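Local coordinates for uncharacterized protein (PDB 4ZV9), which is of unknown function but belongs to the dienelactone hydrolase family and probably acts as a hydrolase with the alpha/beta-hydrolase fold, at residues A[201-206]-A[227-232]; A[208-213]-A[220-225]. One frame throughout, in Å; residues are numbered along the deposited sequence.

Interaction 1. Residues A[201-206]-A[227-232]; sequences YIYPGV and WQRTLK
Arg229 reaches from helix 220-237 to two tyrosines of strand 198-203, stacking on Tyr201 and bonding to the hydroxyl of Tyr203. Its guanidinium lies almost flat over one face of the Tyr201 ring, the planes 14° apart and CZ 3.7 Å from the ring centroid, a cation-pi stack offset toward the rim. NH1 sits over the root of the ring, 3.4 Å from Tyr201 CG, while CD adds a CH-pi contact over the same face. The Arg229 chain, extended from CG to NE, ties the C-terminal helix to strand 198-203, which pairs in parallel with the His172-bearing strand 169-174 of this alpha/beta-hydrolase-type chain.

The inner side is the closer one: NH1 donates to OH of the buried Tyr203 over 3.0 Å at 157°, the hydroxyl practically in the guanidinium plane; the same nitrogen is 3.3 Å from Tyr203 CE2, where it meets the ring obliquely. Tyr203 OH also bonds to His172 ND1, and His172 NE2 to Thr230 OG1, so the polar chain returns to the helix. The outer side is looser: Tyr201 and Arg229 are both partly exposed, and the phenol OH of Tyr201 turns to Glu199. Both tyrosines place CG anti to the carbonyl carbon (chi1 -63° in each), which points their rings from alternate strand positions toward the helix. The chemistry thus divides one cation between a stack near the surface and an in-plane bond to a buried hydroxyl, which together probably limit rotation of the guanidinium.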
loop_
_atom_site.group_PDB
_atom_site.type_symbol
_atom_site.label_atom_id
_atom_site.label_comp_id
_atom_site.label_asym_id
_atom_site.label_seq_id
_atom_site.Cartn_x
_atom_site.Cartn_y
_atom_site.Cartn_z
ATOM N N TYR A 201 -8.149 12.933 -4.955
ATOM C CA TYR A 201 -8.852 13.724 -3.963
ATOM C C TYR A 201 -7.866 14.442 -3.071
ATOM O O TYR A 201 -6.882 13.851 -2.607
ATOM C CB TYR A 201 -9.764 12.836 -3.118
ATOM C CG TYR A 201 -10.843 12.192 -3.935
ATOM C CD1 TYR A 201 -12.015 12.890 -4.250
ATOM C CD2 TYR A 201 -10.690 10.901 -4.425
ATOM C CE1 TYR A 201 -13.007 12.304 -5.018
ATOM C CE2 TYR A 201 -11.679 10.302 -5.185
ATOM C CZ TYR A 201 -12.829 11.008 -5.485
ATOM O OH TYR A 201 -13.800 10.423 -6.254
ATOM N N ILE A 202 -8.128 15.725 -2.855
ATOM C CA ILE A 202 -7.325 16.533 -1.959
ATOM C C ILE A 202 -8.201 16.797 -0.741
ATOM O O ILE A 202 -9.254 17.409 -0.859
ATOM C CB ILE A 202 -6.877 17.841 -2.630
ATOM C CG1 ILE A 202 -6.023 17.508 -3.850
ATOM C CG2 ILE A 202 -6.071 18.692 -1.659
ATOM C CD1 ILE A 202 -5.771 18.685 -4.765
ATOM N N TYR A 203 -7.745 16.350 0.426
ATOM C CA TYR A 203 -8.511 16.462 1.659
ATOM C C TYR A 203 -8.173 17.793 2.328
ATOM O O TYR A 203 -7.010 18.029 2.667
ATOM C CB TYR A 203 -8.226 15.243 2.559
ATOM C CG TYR A 203 -8.682 13.963 1.886
ATOM C CD1 TYR A 203 -7.905 13.356 0.909
ATOM C CD2 TYR A 203 -9.928 13.401 2.173
ATOM C CE1 TYR A 203 -8.338 12.212 0.258
ATOM C CE2 TYR A 203 -10.368 12.254 1.529
ATOM C CZ TYR A 203 -9.570 11.662 0.573
ATOM O OH TYR A 203 -9.999 10.525 -0.089
ATOM N N PRO A 204 -9.179 18.681 2.490
ATOM C CA PRO A 204 -8.880 20.007 3.043
ATOM C C PRO A 204 -8.511 20.025 4.521
ATOM O O PRO A 204 -8.949 19.178 5.294
ATOM C CB PRO A 204 -10.181 20.791 2.818
ATOM C CG PRO A 204 -11.250 19.759 2.767
ATOM C CD PRO A 204 -10.621 18.501 2.225
ATOM N N GLY A 205 -7.640 20.963 4.878
ATOM C CA GLY A 205 -7.261 21.204 6.266
ATOM C C GLY A 205 -6.480 20.124 6.992
ATOM O O GLY A 205 -6.342 20.200 8.208
ATOM N N VAL A 206 -5.964 19.130 6.273
ATOM C CA VAL A 206 -5.186 18.066 6.905
ATOM C C VAL A 206 -3.821 17.963 6.253
ATOM O O VAL A 206 -3.584 18.492 5.156
ATOM C CB VAL A 206 -5.890 16.690 6.849
ATOM C CG1 VAL A 206 -7.213 16.742 7.594
ATOM C CG2 VAL A 206 -6.103 16.231 5.408
ATOM N N TRP A 227 -10.739 5.977 3.218
ATOM C CA TRP A 227 -10.812 4.527 3.273
ATOM C C TRP A 227 -12.062 4.014 2.551
ATOM O O TRP A 227 -11.998 3.005 1.864
ATOM C CB TRP A 227 -10.758 4.004 4.703
ATOM C CG TRP A 227 -10.512 2.531 4.753
ATOM C CD1 TRP A 227 -11.370 1.576 5.187
ATOM C CD2 TRP A 227 -9.321 1.841 4.327
ATOM N NE1 TRP A 227 -10.783 0.331 5.097
ATOM C CE2 TRP A 227 -9.527 0.471 4.568
ATOM C CE3 TRP A 227 -8.103 2.256 3.784
ATOM C CZ2 TRP A 227 -8.560 -0.500 4.270
ATOM C CZ3 TRP A 227 -7.139 1.308 3.505
ATOM C CH2 TRP A 227 -7.368 -0.063 3.757
ATOM N N GLN A 228 -13.186 4.698 2.727
ATOM C CA GLN A 228 -14.422 4.295 2.054
ATOM C C GLN A 228 -14.215 4.324 0.563
ATOM O O GLN A 228 -14.611 3.396 -0.132
ATOM C CB GLN A 228 -15.562 5.241 2.401
ATOM C CG GLN A 228 -16.921 4.903 1.781
ATOM C CD GLN A 228 -17.986 5.954 2.077
ATOM O OE1 GLN A 228 -17.693 7.142 2.263
ATOM N NE2 GLN A 228 -19.238 5.521 2.109
ATOM N N ARG A 229 -13.585 5.384 0.072
ATOM C CA ARG A 229 -13.278 5.485 -1.351
ATOM C C ARG A 229 -12.345 4.359 -1.814
ATOM O O ARG A 229 -12.510 3.808 -2.906
ATOM C CB ARG A 229 -12.672 6.846 -1.671
ATOM C CG ARG A 229 -13.698 7.963 -1.670
ATOM C CD ARG A 229 -13.007 9.311 -1.614
ATOM N NE ARG A 229 -13.951 10.415 -1.768
ATOM C CZ ARG A 229 -13.684 11.681 -1.471
ATOM N NH1 ARG A 229 -12.504 12.030 -0.958
ATOM N NH2 ARG A 229 -14.615 12.609 -1.672
ATOM N N THR A 230 -11.378 4.026 -0.983
ATOM C CA THR A 230 -10.439 2.929 -1.268
ATOM C C THR A 230 -11.150 1.561 -1.386
ATOM O O THR A 230 -10.933 0.826 -2.342
ATOM C CB THR A 230 -9.348 2.889 -0.208
ATOM O OG1 THR A 230 -8.659 4.141 -0.199
ATOM C CG2 THR A 230 -8.351 1.757 -0.477
ATOM N N LEU A 231 -12.050 1.261 -0.458
ATOM C CA LEU A 231 -12.828 0.019 -0.526
ATOM C C LEU A 231 -13.734 -0.049 -1.773
ATOM O O LEU A 231 -13.872 -1.106 -2.394
ATOM C CB LEU A 231 -13.669 -0.178 0.742
ATOM C CG LEU A 231 -12.880 -0.316 2.054
ATOM C CD1 LEU A 231 -13.821 -0.692 3.191
ATOM C CD2 LEU A 231 -11.761 -1.338 1.939
ATOM N N LYS A 232 -14.328 1.073 -2.158
ATOM C CA LYS A 232 -15.128 1.097 -3.386
ATOM C C LYS A 232 -14.256 0.843 -4.619
ATOM O O LYS A 232 -14.698 0.214 -5.584
ATOM C CB LYS A 232 -15.865 2.429 -3.543
ATOM C CG LYS A 232 -16.968 2.585 -2.508
ATOM C CD LYS A 232 -17.850 3.811 -2.705
ATOM C CE LYS A 232 -18.679 4.031 -1.450
ATOM N NZ LYS A 232 -19.793 4.984 -1.691
#

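Interaction 2. Residues A[208-213]-A[220-225]; sequences HGFHND and KSAADL
His211 is gripped at both ring nitrogens, ND1 by Tyr57 OH and NE2 by Asn2 OD1, which should fix its rotation while the CD2 edge faces Ala223 O at 3.7 Å, near the ring plane. No hydrogen bond joins the segments themselves. Phe210 and His211 are the two middle residues of a type I turn, closed by a 2.9 Å bond from Asn212 N to Gly209 O, and they press on Ala222 and Ala223 of the first turn of helix 220-237. Phe210 has CG between its backbone N and carbonyl carbon (chi1 67°), which swings the ring over toward the helix; CD1 meets Ala222 CB at 3.6 Å, and CE1 lies 3.6 Å from Ala222 O. Ala223 fits against the turn backbone instead, its CB 3.7 Å from Phe210 O and 3.8 Å from His211 CA. On the outer side of the helix, Lys220 NZ and Asp224 OD2 form a 3.0 Å salt bridge.

Just before the turn, His208 ND1 bonds to Asp177, consistent with the His-Asp pair of the Cys-His-Asp triad of this family, in which Cys130, here modified to S,S-(2-hydroxyethyl)thiocysteine, would be the nucleophile. The buried turn sits between three elements: helix 220-237 carries its alanines, helix 56-67 flanks His211 through Val61 and Arg64, and strand 198-203 adjoins Phe210.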
loop_
_atom_site.group_PDB
_atom_site.type_symbol
_atom_site.label_atom_id
_atom_site.label_comp_id
_atom_site.label_asym_id
_atom_site.label_seq_id
_atom_site.Cartn_x
_atom_site.Cartn_y
_atom_site.Cartn_z
ATOM N N HIS A 208 -0.125 15.367 5.584
ATOM C CA HIS A 208 0.385 14.033 5.329
ATOM C C HIS A 208 0.236 13.195 6.580
ATOM O O HIS A 208 0.392 13.715 7.688
ATOM C CB HIS A 208 1.868 14.328 5.089
ATOM C CG HIS A 208 2.711 13.203 4.585
ATOM N ND1 HIS A 208 3.132 13.095 3.271
ATOM C CD2 HIS A 208 3.340 12.218 5.261
ATOM C CE1 HIS A 208 3.921 12.041 3.154
ATOM N NE2 HIS A 208 4.054 11.488 4.345
ATOM N N GLY A 209 -0.072 11.911 6.411
ATOM C CA GLY A 209 -0.226 10.992 7.535
ATOM C C GLY A 209 -1.603 11.022 8.180
ATOM O O GLY A 209 -1.793 10.442 9.255
ATOM N N PHE A 210 -2.590 11.650 7.534
ATOM C CA PHE A 210 -3.923 11.805 8.163
ATOM C C PHE A 210 -4.668 10.497 8.408
ATOM O O PHE A 210 -5.566 10.459 9.240
ATOM C CB PHE A 210 -4.837 12.816 7.426
ATOM C CG PHE A 210 -5.274 12.381 6.058
ATOM C CD1 PHE A 210 -6.294 11.447 5.893
ATOM C CD2 PHE A 210 -4.704 12.938 4.927
ATOM C CE1 PHE A 210 -6.705 11.052 4.627
ATOM C CE2 PHE A 210 -5.124 12.559 3.658
ATOM C CZ PHE A 210 -6.124 11.610 3.509
ATOM N N HIS A 211 -4.306 9.441 7.693
ATOM C CA HIS A 211 -4.913 8.134 7.917
ATOM C C HIS A 211 -4.243 7.382 9.076
ATOM O O HIS A 211 -4.818 6.417 9.600
ATOM C CB HIS A 211 -4.813 7.291 6.654
ATOM C CG HIS A 211 -5.559 5.998 6.735
ATOM N ND1 HIS A 211 -4.948 4.808 7.065
ATOM C CD2 HIS A 211 -6.872 5.712 6.550
ATOM C CE1 HIS A 211 -5.850 3.843 7.076
ATOM N NE2 HIS A 211 -7.024 4.366 6.766
ATOM N N ASN A 212 -3.048 7.811 9.482
ATOM C CA ASN A 212 -2.317 7.115 10.541
ATOM C C ASN A 212 -2.828 7.528 11.920
ATOM O O ASN A 212 -2.414 8.534 12.486
ATOM C CB ASN A 212 -0.811 7.331 10.421
ATOM C CG ASN A 212 -0.009 6.422 11.361
ATOM O OD1 ASN A 212 -0.530 5.928 12.370
ATOM N ND2 ASN A 212 1.276 6.182 11.017
ATOM N N ASP A 213 -3.679 6.675 12.476
ATOM C CA ASP A 213 -4.296 6.908 13.772
ATOM C C ASP A 213 -3.342 6.770 14.975
ATOM O O ASP A 213 -3.744 7.044 16.100
ATOM C CB ASP A 213 -5.525 6.011 13.918
ATOM C CG ASP A 213 -5.222 4.576 13.581
ATOM O OD1 ASP A 213 -4.618 3.902 14.434
ATOM O OD2 ASP A 213 -5.556 4.145 12.451
ATOM N N LYS A 220 -9.773 11.784 11.706
ATOM C CA LYS A 220 -10.769 10.736 11.525
ATOM C C LYS A 220 -11.660 10.923 10.303
ATOM O O LYS A 220 -11.870 9.986 9.541
ATOM C CB LYS A 220 -11.630 10.610 12.771
ATOM C CG LYS A 220 -12.665 9.511 12.672
ATOM C CD LYS A 220 -13.328 9.305 14.006
ATOM C CE LYS A 220 -14.266 8.164 13.892
ATOM N NZ LYS A 220 -15.318 8.536 12.953
ATOM N N SER A 221 -12.177 12.129 10.116
ATOM C CA SER A 221 -13.082 12.405 9.007
ATOM C C SER A 221 -12.428 12.140 7.638
ATOM O O SER A 221 -13.011 11.471 6.781
ATOM C CB SER A 221 -13.579 13.847 9.108
ATOM O OG SER A 221 -14.598 14.065 8.161
ATOM N N ALA A 222 -11.215 12.648 7.443
ATOM C CA ALA A 222 -10.508 12.443 6.187
ATOM C C ALA A 222 -10.099 10.975 6.038
ATOM O O ALA A 222 -10.212 10.402 4.959
ATOM C CB ALA A 222 -9.291 13.350 6.111
ATOM N N ALA A 223 -9.627 10.374 7.126
ATOM C CA ALA A 223 -9.183 8.973 7.114
ATOM C C ALA A 223 -10.311 8.050 6.689
ATOM O O ALA A 223 -10.141 7.218 5.797
ATOM C CB ALA A 223 -8.681 8.565 8.496
ATOM N N ASP A 224 -11.467 8.209 7.333
ATOM C CA ASP A 224 -12.637 7.373 7.052
ATOM C C ASP A 224 -13.135 7.557 5.630
ATOM O O ASP A 224 -13.465 6.577 4.968
ATOM C CB ASP A 224 -13.774 7.649 8.047
ATOM C CG ASP A 224 -13.466 7.143 9.450
ATOM O OD1 ASP A 224 -12.474 6.420 9.637
ATOM O OD2 ASP A 224 -14.233 7.456 10.374
ATOM N N LEU A 225 -13.193 8.804 5.166
ATOM C CA LEU A 225 -13.649 9.091 3.803
ATOM C C LEU A 225 -12.701 8.495 2.771
ATOM O O LEU A 225 -13.127 7.830 1.824
ATOM C CB LEU A 225 -13.776 10.597 3.590
ATOM C CG LEU A 225 -14.259 11.069 2.213
ATOM C CD1 LEU A 225 -15.624 10.497 1.849
ATOM C CD2 LEU A 225 -14.313 12.595 2.207
#

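Both contacts dock helix 220-237, interaction 2 at its N-terminal turn and interaction 1 further along, and their centres lie about 8 Å apart. Interaction 2 is wholly buried and mostly apolar, with small alanines allowing a loop backbone to come close; interaction 1 is only partly buried and bridges a wider gap with a long charged side chain. The two meet directly. Tyr203 CD1 lies 3.6 Å from Phe210 CZ, and Trp227 lies against His211. Strand 198-203, the loop with the putative catalytic histidine and the C-terminal helix therefore pack against one another, with the charged Arg229 at the partly exposed contact.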